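PDB 4YIV: apical membrane antigen AMA1 from Toxoplasma gondii ME49, which plays an essential part in host-cell invasion as a microneme protein of the moving junction, and is represented here by an engineered ectodomain fragment lacking the DII loop. Local coordinates for residues A16-E19 against M20-M24; R26-L29 against T30-H33; R201-V204 against T205-H208; P348-P351 against S352-P355. All blocks are in the same frame, centred on the assembly; numbering follows the deposited sequence. Where two conformers were deposited one is given.

Interaction 1: residues A16-E19 against M20-M24; sequences ANVE and MKTFM
Asn17 reaches over the start of helix 18-25 to meet Met20. From CB, the chi1 torsion of 65° turns CG in between the backbone N and the carbonyl carbon, folding the carboxamide back over the first helical turn. Asn17 CG then lies 3.8 Å from Met20 CB. Beyond it, OD1 accepts from Met20 N at 2.7 Å, with an N-H...O angle of 156° and the donor tilted 33° from the carbonyl plane. The other branch, ND2, comes to 3.5 Å from Met20 CE, the methyl end of a chain bent at both chi2 and chi3. Asn17 O meanwhile takes the next amide, Lys21 N, at 2.9 Å.

One residue on, Val18 O accepts twice from Thr22: from its N at 2.7 Å, and from OG1 at 2.9 Å, which approaches from above the carbonyl plane. Outside this turn, Met20 packs on Phe14 and Leu362, while Phe23 rests on Leu323 and Ala361. Asn17 is thus the N-cap: its amide oxygen satisfies an N-H that the first turn cannot pair within the helix, and its partial negative charge probably suits the helix amino end.

Interaction 2: residues R26-L29 against T30-H33; sequences RFNL and THHH. With CO (cobalt (II) ion), chain I; NAG (2-acetamido-2-deoxy-beta-D-glucopyranose), chain B.
An N-glycosylation sequon, Asn28-Leu29-Thr30, forms the heart of this turn after helix 18-25, and Asn28 folds back onto Thr30 and His31. Its ND2 is covalently joined to C1 of the sugar at 1.5 Å. OD1 turns the other way, accepting from His31 N at 3.1 Å with an N-H...O angle of 152°, the donor lying well above the carbonyl plane (69° out); Thr30 N makes a weak bond to the same oxygen, also at 3.1 Å. With chi1 at -168° the carboxamide extends away from the backbone N and reaches these amides. Asn28 O adds weak bonds to His31 N and His32 N, the latter 3.3 Å away. Leu29 CD2 meets His33 CB at 3.8 Å.

His31 NE2 binds a cobalt ion that Glu25 and three waters also ligate; the modelled distance from NE2 to cobalt, 1.7 Å, is too short to be trusted. His32 belongs to the same site, its ring edge turned to the ion, and its NE2 is hydrogen-bonded to Glu25 OE1. His33 pairs with Gly36 and Cys59. Asn28 also centres an inverse gamma turn, and its carboxamide, bonded at ND2 to sugar and at OD1 to backbone, is that of an occupied N-linked glycosylation site.

Interaction 3: residues R201-V204 against T205-H208; sequences RKSV and TENH. With CO (cobalt (II) ion), chain H.
Ser203 OG sits inside the loop and accepts two successive amides, Glu206 N at 2.7 Å and Thr205 N at 3.0 Å. The hydroxyl is put there by a chi1 of 161°, which sets OG anti to its own backbone nitrogen and beside the carbonyl carbon, facing the chain as it turns back. Two N-H groups grip one oxygen, so the rotation of the serine side chain is well defined. The backbone carbonyl of the same residue has its own partner: His208 NE2 donates to Ser203 O at 2.8 Å, with an N-H...O angle of 156° and the oxygen only 2° out of the imidazole plane. Val204 O lies at the same ring edge, 3.2 Å from His208 CE1, while Thr205 O stands over the centre of one ring face. With NE2 held by the loop, the other nitrogen of His208, ND1, binds a cobalt ion at 2.5 Å, whose remaining modelled ligands are three waters.

Around these bonds, water 4 accepts from Ser203 N at 2.9 Å and donates to Glu206 O at 2.8 Å, bridging the two arms of the loop. Thr205 OG1 donates to the anti lone pair of Glu206 OE1. Trp267 of helix 263-272 meets the His208 ring edge-to-face, and Val204 packs on Ala264 and Val268 of that helix. The serine bond to the second following amide defines an ST turn, here within the loop that joins strand 198-201 to strand 210-213, a member of a five-stranded antiparallel sheet.

Interaction 4: residues P348-P351 against S352-P355; sequences PSNP and SVTP
The carboxamide of Asn350 points its oxygen at Ser352 and Val353, and that oxygen takes three donors. Ser352 N lies in the carbonyl plane, 2.8 Å from Asn350 OD1. Val353 N, at 3.3 Å from the same OD1, is tilted 20° from that plane, and Ser352 OG donates from above it, 36° out, again at 2.8 Å from OD1. The methyl CG2 of Val353 comes to 3.9 Å from OD1. A chi1 of 69° swings the amide between the backbone nitrogen and the carbonyl carbon of Asn350, which brings OD1 over the turn at Pro351. With three N-H or O-H groups converging on it, the amide has little freedom to flip.

Between the two arms, water 8 donates both to Asn350 O at 2.8 Å and to Val353 O at 2.7 Å. Where the arms come together at the base, contact becomes apolar. Pro348 CG touches Val353 CG1 at 3.8 Å. Pro348 CD reaches Pro355 CB at 4.2 Å, the two side chains crossing at about a right angle. Ile225 of helix 224-227 lies against both Pro348 and Val353, and Pro348 also packs on Ser130 and Pro356. Ser349 is tied to Ser130 through backbone and hydroxyl alike, which joins this surface loop to the segment around Ser130. The bond from Ser352 N to Asn350 OD1 closes an Asx turn with proline at its middle position, extended by the serine hydroxyl and by the next amide.

All four contacts are local, one at a helix start and three in loops, and in each a side-chain oxygen accepts backbone amides. Interactions 1 and 2 adjoin in sequence and are partly buried: the first starts a helix, the second follows its end and carries the sugar and a cobalt ion. Interactions 3 and 4 lie at the surface, each bridged by a water. Interaction 3 shares metal binding through histidine with interaction 2, but at a separate ion; the contact centres are about 23 Å apart. Only interaction 4 has proline packing between its own two segments, and its Asn-Pro-Ser sequence, unlike the occupied sequon of interaction 2, has the central proline that prevents N-glycosylation.

Interaction 1: residues A16-E19 against M20-M24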
# COMPACT_ATOMS: atom_id res chain seq x y z
N ALA A 16 -8.47 22.79 -11.54
CA ALA A 16 -9.05 24.12 -11.51
C ALA A 16 -9.12 24.68 -10.10
O ALA A 16 -8.43 25.65 -9.77
CB ALA A 16 -10.45 24.09 -12.13
N ASN A 17 -9.96 24.08 -9.26
CA ASN A 17 -10.11 24.54 -7.89
C ASN A 17 -9.37 23.66 -6.91
O ASN A 17 -9.19 22.45 -7.12
CB ASN A 17 -11.57 24.59 -7.50
CG ASN A 17 -12.19 23.25 -7.49
OD1 ASN A 17 -12.02 22.47 -6.56
ND2 ASN A 17 -12.93 22.94 -8.54
N VAL A 18 -8.96 24.29 -5.82
CA VAL A 18 -8.00 23.72 -4.91
C VAL A 18 -8.64 22.51 -4.26
O VAL A 18 -7.97 21.53 -3.98
CB VAL A 18 -7.53 24.76 -3.86
CG1 VAL A 18 -6.32 24.25 -3.08
CG2 VAL A 18 -7.17 26.08 -4.54
N GLU A 19 -9.96 22.55 -4.06
CA GLU A 19 -10.65 21.42 -3.44
C GLU A 19 -10.46 20.17 -4.30
O GLU A 19 -10.17 19.07 -3.81
CB GLU A 19 -12.13 21.73 -3.24
CG GLU A 19 -12.84 20.85 -2.21
CD GLU A 19 -13.74 21.65 -1.24
OE1 GLU A 19 -13.24 22.64 -0.64
OE2 GLU A 19 -14.93 21.30 -1.07
N MET A 20 -10.62 20.35 -5.60
CA MET A 20 -10.40 19.28 -6.55
C MET A 20 -8.93 18.85 -6.60
O MET A 20 -8.65 17.66 -6.57
CB MET A 20 -10.86 19.72 -7.93
CG MET A 20 -11.56 18.65 -8.67
SD MET A 20 -13.26 18.50 -8.21
CE MET A 20 -13.91 19.70 -9.36
N LYS A 21 -8.01 19.82 -6.69
CA LYS A 21 -6.56 19.56 -6.69
C LYS A 21 -6.11 18.76 -5.49
O LYS A 21 -5.37 17.78 -5.61
CB LYS A 21 -5.79 20.88 -6.67
CG LYS A 21 -5.06 21.24 -7.93
CD LYS A 21 -4.25 22.53 -7.73
CE LYS A 21 -3.34 22.81 -8.92
NZ LYS A 21 -3.22 24.27 -9.22
N THR A 22 -6.54 19.22 -4.32
CA THR A 22 -6.17 18.58 -3.07
C THR A 22 -6.62 17.13 -3.08
O THR A 22 -5.88 16.24 -2.67
CB THR A 22 -6.80 19.31 -1.87
OG1 THR A 22 -6.30 20.66 -1.82
CG2 THR A 22 -6.46 18.60 -0.59
N PHE A 23 -7.84 16.89 -3.56
CA PHE A 23 -8.38 15.54 -3.60
C PHE A 23 -7.54 14.66 -4.52
O PHE A 23 -7.15 13.55 -4.14
CB PHE A 23 -9.84 15.55 -4.04
CG PHE A 23 -10.40 14.19 -4.37
CD1 PHE A 23 -10.82 13.32 -3.38
CD2 PHE A 23 -10.50 13.79 -5.69
CE1 PHE A 23 -11.32 12.07 -3.69
CE2 PHE A 23 -11.01 12.54 -6.03
CZ PHE A 23 -11.42 11.68 -5.03
N MET A 24 -7.24 15.17 -5.71
CA MET A 24 -6.48 14.40 -6.69
C MET A 24 -5.04 14.13 -6.28
O MET A 24 -4.44 13.16 -6.75
CB MET A 24 -6.47 15.11 -8.04
CG MET A 24 -7.81 15.12 -8.75
SD MET A 24 -8.52 13.50 -9.07
CE MET A 24 -7.30 12.86 -10.21

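Interaction 2: residues R26-L29 against T30-H33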
# COMPACT_ATOMS: atom_id res chain seq x y z
N ARG A 26 -3.99 12.92 -3.59
CA ARG A 26 -3.86 11.68 -2.83
C ARG A 26 -3.49 10.50 -3.72
O ARG A 26 -3.08 9.45 -3.20
CB ARG A 26 -5.15 11.38 -2.07
CG ARG A 26 -6.28 10.91 -2.90
CD ARG A 26 -7.59 10.88 -2.11
NE ARG A 26 -7.79 12.11 -1.35
CZ ARG A 26 -8.79 12.32 -0.50
NH1 ARG A 26 -9.73 11.38 -0.31
NH2 ARG A 26 -8.85 13.49 0.13
N PHE A 27 -3.62 10.66 -5.03
CA PHE A 27 -3.34 9.56 -5.94
C PHE A 27 -1.92 9.58 -6.46
O PHE A 27 -1.53 8.68 -7.20
CB PHE A 27 -4.32 9.58 -7.09
CG PHE A 27 -5.74 9.36 -6.67
CD1 PHE A 27 -6.11 8.16 -6.12
CD2 PHE A 27 -6.68 10.38 -6.77
CE1 PHE A 27 -7.41 7.94 -5.70
CE2 PHE A 27 -7.98 10.17 -6.35
CZ PHE A 27 -8.35 8.96 -5.83
N ASN A 28 -1.16 10.60 -6.11
CA ASN A 28 0.22 10.72 -6.58
C ASN A 28 1.19 10.02 -5.66
O ASN A 28 1.72 10.61 -4.79
CB ASN A 28 0.63 12.17 -6.82
CG ASN A 28 1.94 12.29 -7.58
OD1 ASN A 28 2.70 11.34 -7.64
ND2 ASN A 28 2.19 13.44 -8.17
N LEU A 29 1.39 8.75 -5.89
CA LEU A 29 2.27 7.96 -5.04
C LEU A 29 3.75 8.32 -5.21
O LEU A 29 4.58 8.01 -4.36
CB LEU A 29 2.07 6.48 -5.33
CG LEU A 29 0.68 6.00 -4.91
CD1 LEU A 29 0.28 4.67 -5.57
CD2 LEU A 29 0.65 5.87 -3.34
N THR A 30 4.10 8.97 -6.30
CA THR A 30 5.49 9.43 -6.41
C THR A 30 5.79 10.58 -5.44
O THR A 30 6.89 10.69 -4.87
CB THR A 30 5.81 9.91 -7.85
OG1 THR A 30 5.43 8.89 -8.79
CG2 THR A 30 7.28 10.18 -7.97
N HIS A 31 4.78 11.44 -5.31
CA HIS A 31 4.81 12.64 -4.49
C HIS A 31 4.86 12.37 -2.98
O HIS A 31 5.71 12.85 -2.28
CB HIS A 31 3.60 13.54 -4.84
CG HIS A 31 3.60 14.86 -4.15
ND1 HIS A 31 4.76 15.55 -3.86
CD2 HIS A 31 2.58 15.65 -3.72
CE1 HIS A 31 4.46 16.69 -3.26
NE2 HIS A 31 3.15 16.77 -3.16
N HIS A 32 3.92 11.58 -2.50
CA HIS A 32 3.73 11.36 -1.08
C HIS A 32 4.38 10.06 -0.59
O HIS A 32 5.11 10.02 0.37
CB HIS A 32 2.22 11.37 -0.84
CG HIS A 32 1.55 12.56 -1.42
ND1 HIS A 32 0.33 12.52 -2.06
CD2 HIS A 32 1.96 13.85 -1.47
CE1 HIS A 32 0.02 13.73 -2.47
NE2 HIS A 32 0.98 14.56 -2.11
N HIS A 33 4.08 8.97 -1.30
CA HIS A 33 4.60 7.69 -0.80
C HIS A 33 6.13 7.58 -0.97
O HIS A 33 6.84 7.24 -0.02
CB HIS A 33 3.92 6.48 -1.51
CG HIS A 33 4.42 5.15 -1.03
ND1 HIS A 33 4.21 4.69 0.25
CD2 HIS A 33 5.13 4.17 -1.67
CE1 HIS A 33 4.76 3.49 0.39
NE2 HIS A 33 5.33 3.16 -0.76
CO CO I . 1.87 17.25 -2.11
C1 NAG B . 3.30 13.76 -9.11
C2 NAG B . 3.22 14.81 -10.22
C3 NAG B . 4.58 15.03 -10.86
C4 NAG B . 5.62 15.32 -9.79
C5 NAG B . 5.62 14.21 -8.75
C6 NAG B . 6.64 14.49 -7.66
C7 NAG B . 0.95 14.60 -11.05
C8 NAG B . 0.06 14.00 -12.10
N2 NAG B . 2.25 14.40 -11.22
O3 NAG B . 4.50 16.13 -11.77
O4 NAG B . 6.91 15.41 -10.40
O5 NAG B . 4.32 14.09 -8.16
O6 NAG B . 6.24 15.65 -6.91
O7 NAG B . 0.51 15.24 -10.11
O HOH W 1 1.84 19.06 -3.82
O HOH W 2 3.07 18.93 -1.71
O HOH W 3 2.48 17.05 -0.07

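Interaction 3: residues R201-V204 against T205-H208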
# COMPACT_ATOMS: atom_id res chain seq x y z
N ARG A 201 1.93 -10.24 -1.11
CA ARG A 201 0.69 -10.61 -1.74
C ARG A 201 -0.49 -9.80 -1.23
O ARG A 201 -0.51 -9.34 -0.10
CB ARG A 201 0.43 -12.08 -1.43
CG ARG A 201 -0.41 -12.83 -2.46
CD ARG A 201 0.48 -13.47 -3.51
NE ARG A 201 -0.21 -14.55 -4.21
CZ ARG A 201 -0.78 -14.42 -5.41
NH1 ARG A 201 -1.39 -15.46 -5.96
NH2 ARG A 201 -0.72 -13.27 -6.06
N LYS A 202 -1.48 -9.67 -2.10
CA LYS A 202 -2.78 -9.14 -1.80
C LYS A 202 -3.73 -10.25 -2.29
O LYS A 202 -3.47 -10.84 -3.30
CB LYS A 202 -3.10 -7.80 -2.45
CG LYS A 202 -2.44 -6.62 -1.78
CD LYS A 202 -3.01 -5.31 -2.30
CE LYS A 202 -2.30 -4.09 -1.73
NZ LYS A 202 -2.98 -2.81 -1.94
N SER A 203 -4.78 -10.53 -1.55
CA SER A 203 -5.74 -11.55 -1.90
C SER A 203 -7.11 -10.98 -2.19
O SER A 203 -7.50 -10.05 -1.59
CB SER A 203 -5.85 -12.56 -0.77
OG SER A 203 -7.01 -13.31 -0.81
N VAL A 204 -7.84 -11.58 -3.10
CA VAL A 204 -9.20 -11.11 -3.38
C VAL A 204 -10.12 -11.26 -2.16
O VAL A 204 -11.07 -10.52 -2.01
CB VAL A 204 -9.84 -11.82 -4.60
CG1 VAL A 204 -9.06 -11.48 -5.82
CG2 VAL A 204 -9.90 -13.33 -4.42
N THR A 205 -9.80 -12.18 -1.26
CA THR A 205 -10.66 -12.40 -0.10
C THR A 205 -9.94 -12.29 1.23
O THR A 205 -10.55 -11.93 2.22
CB THR A 205 -11.29 -13.80 -0.16
OG1 THR A 205 -10.26 -14.78 -0.31
CG2 THR A 205 -12.22 -13.89 -1.34
N GLU A 206 -8.66 -12.65 1.27
CA GLU A 206 -7.97 -12.79 2.56
C GLU A 206 -7.14 -11.55 3.01
O GLU A 206 -6.55 -10.87 2.18
CB GLU A 206 -7.03 -13.99 2.49
CG GLU A 206 -7.73 -15.30 2.13
CD GLU A 206 -8.90 -15.59 3.08
OE1 GLU A 206 -10.06 -15.63 2.62
OE2 GLU A 206 -8.65 -15.77 4.30
N ASN A 207 -7.10 -11.30 4.32
CA ASN A 207 -6.15 -10.34 4.94
C ASN A 207 -6.33 -8.90 4.54
O ASN A 207 -5.36 -8.14 4.53
CB ASN A 207 -4.71 -10.79 4.66
CG ASN A 207 -4.39 -12.08 5.40
OD1 ASN A 207 -4.82 -12.26 6.54
ND2 ASN A 207 -3.71 -12.99 4.73
N HIS A 208 -7.57 -8.50 4.28
CA HIS A 208 -7.90 -7.12 3.99
C HIS A 208 -7.79 -6.27 5.24
O HIS A 208 -7.70 -5.06 5.19
CB HIS A 208 -9.30 -7.01 3.41
CG HIS A 208 -9.46 -7.69 2.09
ND1 HIS A 208 -10.68 -7.79 1.46
CD2 HIS A 208 -8.57 -8.33 1.29
CE1 HIS A 208 -10.53 -8.45 0.32
NE2 HIS A 208 -9.26 -8.80 0.20
CO CO H . -12.93 -7.35 2.40
O HOH W 4 -5.01 -8.97 0.89
O HOH W 5 -13.83 -8.73 0.49
O HOH W 6 -13.44 -5.62 1.10
O HOH W 7 -12.55 -8.48 4.14

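Interaction 4: residues P348-P351 against S352-P355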
# COMPACT_ATOMS: atom_id res chain seq x y z
N PRO A 348 -10.28 10.67 12.13
CA PRO A 348 -9.58 11.26 13.26
C PRO A 348 -10.48 11.46 14.49
O PRO A 348 -11.66 11.76 14.33
CB PRO A 348 -9.11 12.61 12.71
CG PRO A 348 -9.04 12.42 11.27
CD PRO A 348 -10.14 11.50 10.92
N SER A 349 -9.92 11.30 15.68
CA SER A 349 -10.63 11.54 16.95
C SER A 349 -10.57 12.99 17.44
O SER A 349 -10.83 13.28 18.60
CB SER A 349 -10.02 10.65 18.01
OG SER A 349 -8.65 10.93 18.15
N ASN A 350 -10.18 13.90 16.57
CA ASN A 350 -10.33 15.30 16.89
C ASN A 350 -10.80 16.02 15.65
O ASN A 350 -10.66 15.49 14.54
CB ASN A 350 -9.01 15.86 17.42
CG ASN A 350 -7.95 15.96 16.35
OD1 ASN A 350 -8.07 16.75 15.41
ND2 ASN A 350 -6.92 15.13 16.46
N PRO A 351 -11.38 17.21 15.81
CA PRO A 351 -11.94 17.86 14.63
C PRO A 351 -10.90 18.70 13.83
O PRO A 351 -11.29 19.35 12.88
CB PRO A 351 -13.03 18.75 15.22
CG PRO A 351 -12.45 19.12 16.58
CD PRO A 351 -11.78 17.88 17.07
N SER A 352 -9.64 18.74 14.23
CA SER A 352 -8.67 19.55 13.48
C SER A 352 -8.18 18.88 12.20
O SER A 352 -7.88 19.54 11.20
CB SER A 352 -7.46 19.90 14.31
OG SER A 352 -6.57 18.81 14.37
N VAL A 353 -8.07 17.56 12.22
CA VAL A 353 -7.48 16.87 11.10
C VAL A 353 -8.56 16.61 10.09
O VAL A 353 -9.58 15.98 10.39
CB VAL A 353 -6.79 15.58 11.56
CG1 VAL A 353 -6.27 14.84 10.39
CG2 VAL A 353 -5.66 15.95 12.51
N THR A 354 -8.32 17.08 8.86
CA THR A 354 -9.29 16.87 7.79
C THR A 354 -9.52 15.37 7.58
O THR A 354 -8.59 14.63 7.30
CB THR A 354 -8.82 17.48 6.49
OG1 THR A 354 -8.39 18.82 6.75
CG2 THR A 354 -9.97 17.45 5.41
N PRO A 355 -10.77 14.92 7.72
CA PRO A 355 -11.05 13.49 7.51
C PRO A 355 -10.94 13.04 6.05
O PRO A 355 -10.96 13.85 5.12
CB PRO A 355 -12.50 13.32 8.03
CG PRO A 355 -13.10 14.69 8.04
CD PRO A 355 -11.96 15.70 8.14
O HOH W 8 -11.74 15.67 11.95